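Local atomic coordinates of CalsepRRP (PDB entry 1JY5), a protein that belongs to the RNase T2 family but probably lacks ribonuclease activity, since a usual active-site residue is replaced. Residues H2-Y7 against S109-G114; D6-A11 against L45-D50; Y100-H105 against Y117-T122. All blocks are in the same frame, centred on the assembly; numbering follows the deposited sequence.

Contact 1: residues H2-Y7 against S109-G114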
loop_
_atom_site.group_PDB
_atom_site.type_symbol
_atom_site.label_atom_id
_atom_site.label_comp_id
_atom_site.label_asym_id
_atom_site.label_seq_id
_atom_site.Cartn_x
_atom_site.Cartn_y
_atom_site.Cartn_z
ATOM N N HIS A 2 -23.003 -8.202 -3.866
ATOM C CA HIS A 2 -22.282 -7.387 -4.879
ATOM C C HIS A 2 -21.508 -8.288 -5.842
ATOM O O HIS A 2 -21.313 -9.474 -5.578
ATOM C CB HIS A 2 -21.303 -6.432 -4.188
ATOM C CG HIS A 2 -20.249 -7.129 -3.378
ATOM N ND1 HIS A 2 -20.505 -7.692 -2.147
ATOM C CD2 HIS A 2 -18.948 -7.391 -3.650
ATOM C CE1 HIS A 2 -19.405 -8.274 -1.694
ATOM N NE2 HIS A 2 -18.449 -8.106 -2.587
ATOM N N LYS A 3 -21.077 -7.718 -6.962
ATOM C CA LYS A 3 -20.299 -8.463 -7.945
ATOM C C LYS A 3 -18.941 -8.780 -7.316
ATOM O O LYS A 3 -18.373 -7.941 -6.618
ATOM C CB LYS A 3 -20.098 -7.614 -9.201
ATOM C CG LYS A 3 -19.122 -8.198 -10.205
ATOM C CD LYS A 3 -18.719 -7.164 -11.243
ATOM C CE LYS A 3 -17.335 -7.470 -11.798
ATOM N NZ LYS A 3 -16.853 -6.406 -12.717
ATOM N N GLU A 4 -18.424 -9.984 -7.546
ATOM C CA GLU A 4 -17.122 -10.352 -6.994
ATOM C C GLU A 4 -16.104 -9.413 -7.632
ATOM O O GLU A 4 -16.247 -9.038 -8.799
ATOM C CB GLU A 4 -16.767 -11.803 -7.335
ATOM C CG GLU A 4 -15.599 -12.367 -6.517
ATOM C CD GLU A 4 -15.102 -13.712 -7.032
ATOM O OE1 GLU A 4 -15.814 -14.343 -7.842
ATOM O OE2 GLU A 4 -13.999 -14.145 -6.622
ATOM N N PHE A 5 -15.088 -9.029 -6.869
ATOM C CA PHE A 5 -14.056 -8.128 -7.375
ATOM C C PHE A 5 -13.300 -8.766 -8.538
ATOM O O PHE A 5 -13.272 -9.990 -8.682
ATOM C CB PHE A 5 -13.093 -7.740 -6.246
ATOM C CG PHE A 5 -12.200 -8.858 -5.785
ATOM C CD1 PHE A 5 -10.882 -8.939 -6.223
ATOM C CD2 PHE A 5 -12.667 -9.812 -4.889
ATOM C CE1 PHE A 5 -10.038 -9.957 -5.772
ATOM C CE2 PHE A 5 -11.833 -10.834 -4.432
ATOM C CZ PHE A 5 -10.516 -10.905 -4.875
ATOM N N ASP A 6 -12.680 -7.933 -9.364
ATOM C CA ASP A 6 -11.960 -8.420 -10.539
ATOM C C ASP A 6 -10.479 -8.686 -10.312
ATOM O O ASP A 6 -9.951 -9.708 -10.749
ATOM C CB ASP A 6 -12.129 -7.420 -11.683
ATOM C CG ASP A 6 -13.567 -7.289 -12.126
ATOM O OD1 ASP A 6 -14.012 -6.150 -12.386
ATOM O OD2 ASP A 6 -14.251 -8.332 -12.228
ATOM N N TYR A 7 -9.808 -7.765 -9.631
ATOM C CA TYR A 7 -8.386 -7.923 -9.381
ATOM C C TYR A 7 -7.991 -7.252 -8.073
ATOM O O TYR A 7 -8.775 -6.515 -7.470
ATOM C CB TYR A 7 -7.585 -7.314 -10.541
ATOM C CG TYR A 7 -7.705 -5.807 -10.622
ATOM C CD1 TYR A 7 -6.807 -4.978 -9.942
ATOM C CD2 TYR A 7 -8.764 -5.208 -11.312
ATOM C CE1 TYR A 7 -6.965 -3.589 -9.939
ATOM C CE2 TYR A 7 -8.932 -3.820 -11.314
ATOM C CZ TYR A 7 -8.036 -3.020 -10.624
ATOM O OH TYR A 7 -8.233 -1.660 -10.581
ATOM N N SER A 109 -12.561 -9.076 0.127
ATOM C CA SER A 109 -11.645 -10.021 -0.522
ATOM C C SER A 109 -12.162 -11.463 -0.536
ATOM O O SER A 109 -11.538 -12.354 -1.128
ATOM C CB SER A 109 -10.255 -9.988 0.131
ATOM O OG SER A 109 -10.300 -10.360 1.497
ATOM N N SER A 110 -13.286 -11.705 0.130
ATOM C CA SER A 110 -13.866 -13.044 0.132
ATOM C C SER A 110 -14.588 -13.210 -1.206
ATOM O O SER A 110 -15.038 -12.229 -1.795
ATOM C CB SER A 110 -14.854 -13.206 1.296
ATOM O OG SER A 110 -15.888 -12.238 1.248
ATOM N N PRO A 111 -14.715 -14.451 -1.705
ATOM C CA PRO A 111 -14.251 -15.702 -1.104
ATOM C C PRO A 111 -12.782 -16.048 -1.364
ATOM O O PRO A 111 -12.291 -17.052 -0.852
ATOM C CB PRO A 111 -15.180 -16.729 -1.730
ATOM C CG PRO A 111 -15.231 -16.238 -3.145
ATOM C CD PRO A 111 -15.422 -14.728 -2.971
ATOM N N VAL A 112 -12.079 -15.238 -2.153
ATOM C CA VAL A 112 -10.674 -15.527 -2.452
ATOM C C VAL A 112 -9.861 -15.649 -1.166
ATOM O O VAL A 112 -9.097 -16.600 -0.994
ATOM C CB VAL A 112 -10.051 -14.442 -3.359
ATOM C CG1 VAL A 112 -8.583 -14.744 -3.600
ATOM C CG2 VAL A 112 -10.794 -14.390 -4.684
ATOM N N LEU A 113 -10.015 -14.673 -0.277
ATOM C CA LEU A 113 -9.343 -14.685 1.016
ATOM C C LEU A 113 -10.536 -14.811 1.964
ATOM O O LEU A 113 -11.398 -13.931 2.005
ATOM C CB LEU A 113 -8.562 -13.380 1.230
ATOM C CG LEU A 113 -7.560 -13.124 0.094
ATOM C CD1 LEU A 113 -6.740 -11.856 0.363
ATOM C CD2 LEU A 113 -6.630 -14.322 -0.043
ATOM N N GLY A 114 -10.589 -15.921 2.698
ATOM C CA GLY A 114 -11.723 -16.204 3.563
ATOM C C GLY A 114 -11.881 -15.573 4.926
ATOM O O GLY A 114 -12.972 -15.623 5.499
HETATM O O HOH W 1 -16.653 -10.049 -0.663
#

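Contact 2: residues D6-A11 against L45-D50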
loop_
_atom_site.group_PDB
_atom_site.type_symbol
_atom_site.label_atom_id
_atom_site.label_comp_id
_atom_site.label_asym_id
_atom_site.label_seq_id
_atom_site.Cartn_x
_atom_site.Cartn_y
_atom_site.Cartn_z
ATOM N N ASP A 6 -12.680 -7.933 -9.364
ATOM C CA ASP A 6 -11.960 -8.420 -10.539
ATOM C C ASP A 6 -10.479 -8.686 -10.312
ATOM O O ASP A 6 -9.951 -9.708 -10.749
ATOM C CB ASP A 6 -12.129 -7.420 -11.683
ATOM C CG ASP A 6 -13.567 -7.289 -12.126
ATOM O OD1 ASP A 6 -14.012 -6.150 -12.386
ATOM O OD2 ASP A 6 -14.251 -8.332 -12.228
ATOM N N TYR A 7 -9.808 -7.765 -9.631
ATOM C CA TYR A 7 -8.386 -7.923 -9.381
ATOM C C TYR A 7 -7.991 -7.252 -8.073
ATOM O O TYR A 7 -8.775 -6.515 -7.470
ATOM C CB TYR A 7 -7.585 -7.314 -10.541
ATOM C CG TYR A 7 -7.705 -5.807 -10.622
ATOM C CD1 TYR A 7 -6.807 -4.978 -9.942
ATOM C CD2 TYR A 7 -8.764 -5.208 -11.312
ATOM C CE1 TYR A 7 -6.965 -3.589 -9.939
ATOM C CE2 TYR A 7 -8.932 -3.820 -11.314
ATOM C CZ TYR A 7 -8.036 -3.020 -10.624
ATOM O OH TYR A 7 -8.233 -1.660 -10.581
ATOM N N PHE A 8 -6.762 -7.520 -7.651
ATOM C CA PHE A 8 -6.203 -6.973 -6.424
ATOM C C PHE A 8 -5.243 -5.819 -6.713
ATOM O O PHE A 8 -4.428 -5.894 -7.639
ATOM C CB PHE A 8 -5.396 -8.049 -5.686
ATOM C CG PHE A 8 -6.213 -8.979 -4.841
ATOM C CD1 PHE A 8 -6.176 -10.355 -5.063
ATOM C CD2 PHE A 8 -6.943 -8.494 -3.762
ATOM C CE1 PHE A 8 -6.844 -11.233 -4.212
ATOM C CE2 PHE A 8 -7.612 -9.362 -2.905
ATOM C CZ PHE A 8 -7.564 -10.732 -3.129
ATOM N N THR A 9 -5.341 -4.747 -5.934
ATOM C CA THR A 9 -4.394 -3.646 -6.067
ATOM C C THR A 9 -3.604 -3.624 -4.764
ATOM O O THR A 9 -4.190 -3.524 -3.684
ATOM C CB THR A 9 -5.079 -2.257 -6.239
ATOM O OG1 THR A 9 -5.573 -2.119 -7.577
ATOM C CG2 THR A 9 -4.082 -1.121 -5.953
ATOM N N LEU A 10 -2.284 -3.774 -4.846
ATOM C CA LEU A 10 -1.463 -3.687 -3.639
ATOM C C LEU A 10 -0.944 -2.251 -3.662
ATOM O O LEU A 10 -0.152 -1.890 -4.527
ATOM C CB LEU A 10 -0.274 -4.670 -3.663
ATOM C CG LEU A 10 0.755 -4.526 -2.523
ATOM C CD1 LEU A 10 0.083 -4.786 -1.187
ATOM C CD2 LEU A 10 1.934 -5.496 -2.704
ATOM N N ALA A 11 -1.420 -1.428 -2.735
ATOM C CA ALA A 11 -0.981 -0.042 -2.673
ATOM C C ALA A 11 0.083 0.079 -1.596
ATOM O O ALA A 11 -0.069 -0.454 -0.494
ATOM C CB ALA A 11 -2.162 0.880 -2.370
ATOM N N LEU A 45 -4.466 -3.640 0.570
ATOM C CA LEU A 45 -4.629 -4.632 -0.495
ATOM C C LEU A 45 -6.089 -4.413 -0.844
ATOM O O LEU A 45 -6.977 -4.707 -0.044
ATOM C CB LEU A 45 -4.420 -6.068 0.009
ATOM C CG LEU A 45 -4.668 -7.163 -1.051
ATOM C CD1 LEU A 45 -3.703 -7.000 -2.227
ATOM C CD2 LEU A 45 -4.482 -8.539 -0.418
ATOM N N TRP A 46 -6.341 -3.881 -2.029
ATOM C CA TRP A 46 -7.707 -3.576 -2.402
ATOM C C TRP A 46 -8.393 -4.435 -3.464
ATOM O O TRP A 46 -7.901 -4.554 -4.588
ATOM C CB TRP A 46 -7.796 -2.111 -2.862
ATOM C CG TRP A 46 -7.151 -1.092 -1.948
ATOM C CD1 TRP A 46 -7.086 -1.129 -0.585
ATOM C CD2 TRP A 46 -6.545 0.149 -2.345
ATOM N NE1 TRP A 46 -6.480 0.014 -0.107
ATOM C CE2 TRP A 46 -6.137 0.813 -1.166
ATOM C CE3 TRP A 46 -6.308 0.764 -3.585
ATOM C CZ2 TRP A 46 -5.507 2.062 -1.184
ATOM C CZ3 TRP A 46 -5.677 2.016 -3.601
ATOM C CH2 TRP A 46 -5.286 2.645 -2.405
ATOM N N PRO A 47 -9.523 -5.076 -3.108
ATOM C CA PRO A 47 -10.221 -5.879 -4.118
ATOM C C PRO A 47 -10.822 -4.776 -4.996
ATOM O O PRO A 47 -11.494 -3.876 -4.482
ATOM C CB PRO A 47 -11.296 -6.608 -3.310
ATOM C CG PRO A 47 -10.658 -6.760 -1.955
ATOM C CD PRO A 47 -10.029 -5.383 -1.758
ATOM N N ASP A 48 -10.571 -4.820 -6.298
ATOM C CA ASP A 48 -11.068 -3.773 -7.191
ATOM C C ASP A 48 -11.834 -4.299 -8.394
ATOM O O ASP A 48 -11.794 -5.486 -8.702
ATOM C CB ASP A 48 -9.900 -2.908 -7.704
ATOM C CG ASP A 48 -9.324 -1.985 -6.634
ATOM O OD1 ASP A 48 -10.106 -1.417 -5.838
ATOM O OD2 ASP A 48 -8.087 -1.810 -6.599
ATOM N N TYR A 49 -12.523 -3.389 -9.072
ATOM C CA TYR A 49 -13.287 -3.704 -10.274
ATOM C C TYR A 49 -12.528 -3.131 -11.473
ATOM O O TYR A 49 -11.898 -2.073 -11.372
ATOM C CB TYR A 49 -14.664 -3.057 -10.212
ATOM C CG TYR A 49 -15.610 -3.682 -9.219
ATOM C CD1 TYR A 49 -16.444 -2.885 -8.440
ATOM C CD2 TYR A 49 -15.702 -5.070 -9.082
ATOM C CE1 TYR A 49 -17.349 -3.449 -7.544
ATOM C CE2 TYR A 49 -16.606 -5.645 -8.190
ATOM C CZ TYR A 49 -17.424 -4.827 -7.426
ATOM O OH TYR A 49 -18.327 -5.380 -6.546
ATOM N N ASP A 50 -12.603 -3.822 -12.603
ATOM C CA ASP A 50 -11.918 -3.387 -13.814
ATOM C C ASP A 50 -12.326 -1.994 -14.292
ATOM O O ASP A 50 -11.524 -1.295 -14.911
ATOM C CB ASP A 50 -12.161 -4.386 -14.955
ATOM C CG ASP A 50 -11.531 -5.741 -14.697
ATOM O OD1 ASP A 50 -10.376 -5.780 -14.218
ATOM O OD2 ASP A 50 -12.183 -6.769 -14.994
HETATM O O HOH W 2 -10.790 -0.145 -9.539
#

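Contact 3: residues Y100-H105 against Y117-T122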
loop_
_atom_site.group_PDB
_atom_site.type_symbol
_atom_site.label_atom_id
_atom_site.label_comp_id
_atom_site.label_asym_id
_atom_site.label_seq_id
_atom_site.Cartn_x
_atom_site.Cartn_y
_atom_site.Cartn_z
ATOM N N TYR A 100 -9.435 -0.170 9.762
ATOM C CA TYR A 100 -9.950 0.632 8.648
ATOM C C TYR A 100 -9.905 -0.136 7.315
ATOM O O TYR A 100 -10.909 -0.226 6.604
ATOM C CB TYR A 100 -9.134 1.929 8.528
ATOM C CG TYR A 100 -9.436 2.769 7.303
ATOM C CD1 TYR A 100 -10.395 3.776 7.336
ATOM C CD2 TYR A 100 -8.744 2.564 6.117
ATOM C CE1 TYR A 100 -10.651 4.563 6.214
ATOM C CE2 TYR A 100 -8.993 3.338 4.991
ATOM C CZ TYR A 100 -9.942 4.335 5.041
ATOM O OH TYR A 100 -10.168 5.109 3.914
ATOM N N GLU A 101 -8.736 -0.684 6.982
ATOM C CA GLU A 101 -8.564 -1.428 5.740
ATOM C C GLU A 101 -9.361 -2.730 5.734
ATOM O O GLU A 101 -9.856 -3.154 4.692
ATOM C CB GLU A 101 -7.077 -1.720 5.499
ATOM C CG GLU A 101 -6.237 -0.470 5.240
ATOM C CD GLU A 101 -6.615 0.236 3.945
ATOM O OE1 GLU A 101 -6.423 1.469 3.851
ATOM O OE2 GLU A 101 -7.092 -0.440 3.006
ATOM N N TRP A 102 -9.478 -3.373 6.890
ATOM C CA TRP A 102 -10.239 -4.611 6.949
ATOM C C TRP A 102 -11.712 -4.334 6.664
ATOM O O TRP A 102 -12.315 -4.962 5.802
ATOM C CB TRP A 102 -10.143 -5.268 8.322
ATOM C CG TRP A 102 -11.171 -6.334 8.448
ATOM C CD1 TRP A 102 -12.297 -6.304 9.218
ATOM C CD2 TRP A 102 -11.228 -7.550 7.695
ATOM N NE1 TRP A 102 -13.056 -7.429 8.986
ATOM C CE2 TRP A 102 -12.421 -8.209 8.055
ATOM C CE3 TRP A 102 -10.386 -8.144 6.744
ATOM C CZ2 TRP A 102 -12.795 -9.439 7.501
ATOM C CZ3 TRP A 102 -10.758 -9.370 6.190
ATOM C CH2 TRP A 102 -11.957 -10.002 6.575
ATOM N N ALA A 103 -12.285 -3.396 7.404
ATOM C CA ALA A 103 -13.688 -3.059 7.234
ATOM C C ALA A 103 -13.996 -2.584 5.822
ATOM O O ALA A 103 -14.920 -3.077 5.170
ATOM C CB ALA A 103 -14.097 -1.985 8.246
ATOM N N LYS A 104 -13.199 -1.638 5.341
ATOM C CA LYS A 104 -13.415 -1.051 4.028
ATOM C C LYS A 104 -13.080 -1.932 2.824
ATOM O O LYS A 104 -13.843 -1.970 1.851
ATOM C CB LYS A 104 -12.632 0.263 3.933
ATOM C CG LYS A 104 -13.027 1.154 2.762
ATOM C CD LYS A 104 -12.176 2.415 2.751
ATOM C CE LYS A 104 -12.685 3.430 1.754
ATOM N NZ LYS A 104 -11.801 4.617 1.718
ATOM N N HIS A 105 -11.961 -2.650 2.893
ATOM C CA HIS A 105 -11.517 -3.483 1.771
ATOM C C HIS A 105 -11.327 -4.978 2.043
ATOM O O HIS A 105 -11.675 -5.812 1.208
ATOM C CB HIS A 105 -10.195 -2.929 1.228
ATOM C CG HIS A 105 -10.296 -1.549 0.656
ATOM N ND1 HIS A 105 -10.933 -1.280 -0.536
ATOM C CD2 HIS A 105 -9.789 -0.366 1.083
ATOM C CE1 HIS A 105 -10.812 0.003 -0.821
ATOM N NE2 HIS A 105 -10.120 0.580 0.144
ATOM N N TYR A 117 -7.178 -13.044 8.926
ATOM C CA TYR A 117 -5.807 -13.511 8.970
ATOM C C TYR A 117 -5.289 -13.741 7.567
ATOM O O TYR A 117 -4.168 -13.347 7.240
ATOM C CB TYR A 117 -5.675 -14.814 9.754
ATOM C CG TYR A 117 -4.239 -15.277 9.811
ATOM C CD1 TYR A 117 -3.358 -14.754 10.762
ATOM C CD2 TYR A 117 -3.727 -16.153 8.848
ATOM C CE1 TYR A 117 -2.002 -15.087 10.749
ATOM C CE2 TYR A 117 -2.368 -16.489 8.826
ATOM C CZ TYR A 117 -1.513 -15.947 9.781
ATOM O OH TYR A 117 -0.164 -16.240 9.763
ATOM N N GLU A 118 -6.094 -14.394 6.735
ATOM C CA GLU A 118 -5.664 -14.659 5.368
ATOM C C GLU A 118 -5.503 -13.343 4.622
ATOM O O GLU A 118 -4.573 -13.181 3.831
ATOM C CB GLU A 118 -6.666 -15.578 4.654
ATOM C CG GLU A 118 -6.881 -16.896 5.402
ATOM C CD GLU A 118 -7.651 -17.944 4.612
ATOM O OE1 GLU A 118 -8.310 -17.592 3.616
ATOM O OE2 GLU A 118 -7.603 -19.126 5.006
ATOM N N TYR A 119 -6.394 -12.392 4.884
ATOM C CA TYR A 119 -6.291 -11.100 4.211
ATOM C C TYR A 119 -4.967 -10.396 4.539
ATOM O O TYR A 119 -4.201 -10.050 3.636
ATOM C CB TYR A 119 -7.462 -10.191 4.600
ATOM C CG TYR A 119 -7.302 -8.767 4.093
ATOM C CD1 TYR A 119 -7.460 -8.461 2.737
ATOM C CD2 TYR A 119 -6.962 -7.737 4.967
ATOM C CE1 TYR A 119 -7.282 -7.156 2.268
ATOM C CE2 TYR A 119 -6.778 -6.435 4.514
ATOM C CZ TYR A 119 -6.940 -6.152 3.163
ATOM O OH TYR A 119 -6.755 -4.869 2.715
ATOM N N PHE A 120 -4.693 -10.193 5.828
ATOM C CA PHE A 120 -3.471 -9.503 6.236
ATOM C C PHE A 120 -2.165 -10.256 5.942
ATOM O O PHE A 120 -1.178 -9.648 5.512
ATOM C CB PHE A 120 -3.541 -9.125 7.726
ATOM C CG PHE A 120 -4.511 -8.007 8.024
ATOM C CD1 PHE A 120 -5.786 -8.277 8.514
ATOM C CD2 PHE A 120 -4.159 -6.681 7.776
ATOM C CE1 PHE A 120 -6.702 -7.242 8.747
ATOM C CE2 PHE A 120 -5.067 -5.640 8.006
ATOM C CZ PHE A 120 -6.341 -5.923 8.492
ATOM N N SER A 121 -2.155 -11.567 6.176
ATOM C CA SER A 121 -0.962 -12.375 5.920
ATOM C C SER A 121 -0.652 -12.456 4.426
ATOM O O SER A 121 0.515 -12.450 4.016
ATOM C CB SER A 121 -1.124 -13.790 6.493
ATOM O OG SER A 121 -2.229 -14.462 5.925
ATOM N N THR A 122 -1.693 -12.524 3.606
ATOM C CA THR A 122 -1.478 -12.598 2.169
ATOM C C THR A 122 -0.919 -11.269 1.664
ATOM O O THR A 122 -0.061 -11.246 0.781
ATOM C CB THR A 122 -2.783 -12.970 1.440
ATOM O OG1 THR A 122 -3.179 -14.289 1.846
ATOM C CG2 THR A 122 -2.580 -12.960 -0.070
#

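Contact 1: residues H2-Y7 against S109-G114
Phe5 and Val112 join the N-terminal loop, just ahead of strand 7-14, to the loop between helix 97-106 and helix 116-129. The Phe5 ring does most of the touching. CZ of Phe5 lies 3.5 Å from CG2 of Val112, and the two side chains cross at about a right angle. CE2 of Phe5 is 3.6 Å from Ser109 O. That oxygen is already held by the backbone N of Leu113, so the ring abuts a polar atom that has its partner. Glu4 passes by in an extended form. Its OE2 is 3.8 Å from Val112 CG2 and 4.0 Å from Pro111 CD, contacts without a hydrogen bond. Pro111 follows a cis peptide bond. A water accepts a weak bond from His2 NE2 and probably donates to Ser110 O. Within the N-terminal loop, Lys3 NZ meets the syn lone pair of Asp6 OD1 in a salt bridge of 2.9 Å. An alanine in place of Phe5 would probably take away the ring that Val112 CG2 and Ser109 O rest on and open a gap beside Pro47 and Phe8. Ser109 OG bonds to Gly106 O. Ser109 also packs on Pro47 of strand 40-48, Phe8 of strand 7-14 and Tyr119 of helix 116-129.

Contact 2: residues D6-A11 against L45-D50
Leu45 packs against Phe8 and Leu10 as strands 40-48 and 7-14 run antiparallel. Its CG is 3.8 Å from Phe8 CD2. Trp46 exchanges two backbone hydrogen bonds with Thr9. Its six-membered ring takes Ala11 CB over one face, 3.8 Å from the ring centroid, in a CH-pi contact. Pro47 pairs with Phe8, with its CG touching Phe8 CE2. Asp48 is held at several points. Its N bonds to Tyr7 O. Its OD2 accepts from Thr9 OG1 at 2.7 Å, nearly along the C-O axis. Its CB lies over one face of the Tyr7 ring, toward the rim. Its backbone O takes two donors, Asp6 N at 2.7 Å and Tyr7 N at 3.2 Å. A water joins Tyr49 O to Tyr7 OH. Asp50 N gives a straight bond, 170° at the hydrogen, to the anti lone pair of Asp6 OD1. The two carboxylates stack nearly parallel, their like charges close. Lys3, in salt bridge with Asp6, probably offsets them. Asp6 and Tyr7 both face Asp48, a classic beta bulge. Leu45 to Pro47 belong to the Gly-Leu-Trp-Pro sequence of the RNase T2 family. Active members usually carry a histidine before it; here the residue is Lys43.

Contact 3: residues Y100-H105 against Y117-T122
Tyr119 of helix 116-129 reaches Trp102 of helix 97-106. Its side chain can be followed outward. Tyr119 CB comes first and meets the edge of the indole, 3.8 Å from Trp102 CZ3. Tyr119 CG is anti to the backbone N (chi1 172°) and lies 4.1 Å from Trp102 CZ3. Tyr119 CD2 is 3.9 Å from Trp102 CE3. This CD2 also stands over the centre of the Phe120 ring, 3.7 Å above its plane. At the tip, Tyr119 OH passes near CB of Glu101 and CB of His105, both at 4.2 Å. The hydroxyl has its hydrogen-bond partner in Leu45 O of strand 40-48, so this polar end is satisfied although the residue is buried.

The ring pair is an offset edge-to-face stack. The edge of Trp102 is turned toward the face of Tyr119, with planes at 63° and centroids 5.8 Å apart. The two side chains lie alongside each other, pointing opposite ways. Phe120 adds a second point of contact. Its ring edge meets Trp102 CB, with Phe120 CZ at 3.9 Å. Trp102 therefore touches two consecutive aromatic residues, one with its six-membered ring and the other with its CB. Its indole NE1 bonds to Ala61 O, which helps to fix the rotation of the ring.

No hydrogen bond links the two segments. Their axes come within 11.3 Å at an angle of 114°, and large aromatic side chains fill the space between the helices. Residues 101-105 belong to a family sequence, Glu-Trp-Ala-Lys-His. Helix 97-106 widens into a pi-type turn at 102-105, near its end. On the far helix, Tyr117 touches Ile70 and Leu71 of a loop. Strand 40-48 receives the Tyr119 hydroxyl through Leu45 O, and Trp79 meets the Phe120 ring.

Contacts 1 and 2 share Asp6 and Tyr7, and their centres lie about 9 Å apart. Lys3 O and Tyr49 OH join them through a probable hydrogen bond of 2.6 Å. Contact 3 has its centre about 12 Å from each of the others. It meets contact 2 where two family sequences come together. Trp46 NE1 lies 3.2 Å from Glu101 OE2, a probable hydrogen bond, and the Trp46 ring stacks on His105. This region corresponds to the active-site motifs of RNase T2 enzymes, but activity here is not established. Contact 1 touches contact 3 through packing of Leu113 and Ser109 on helix 116-129.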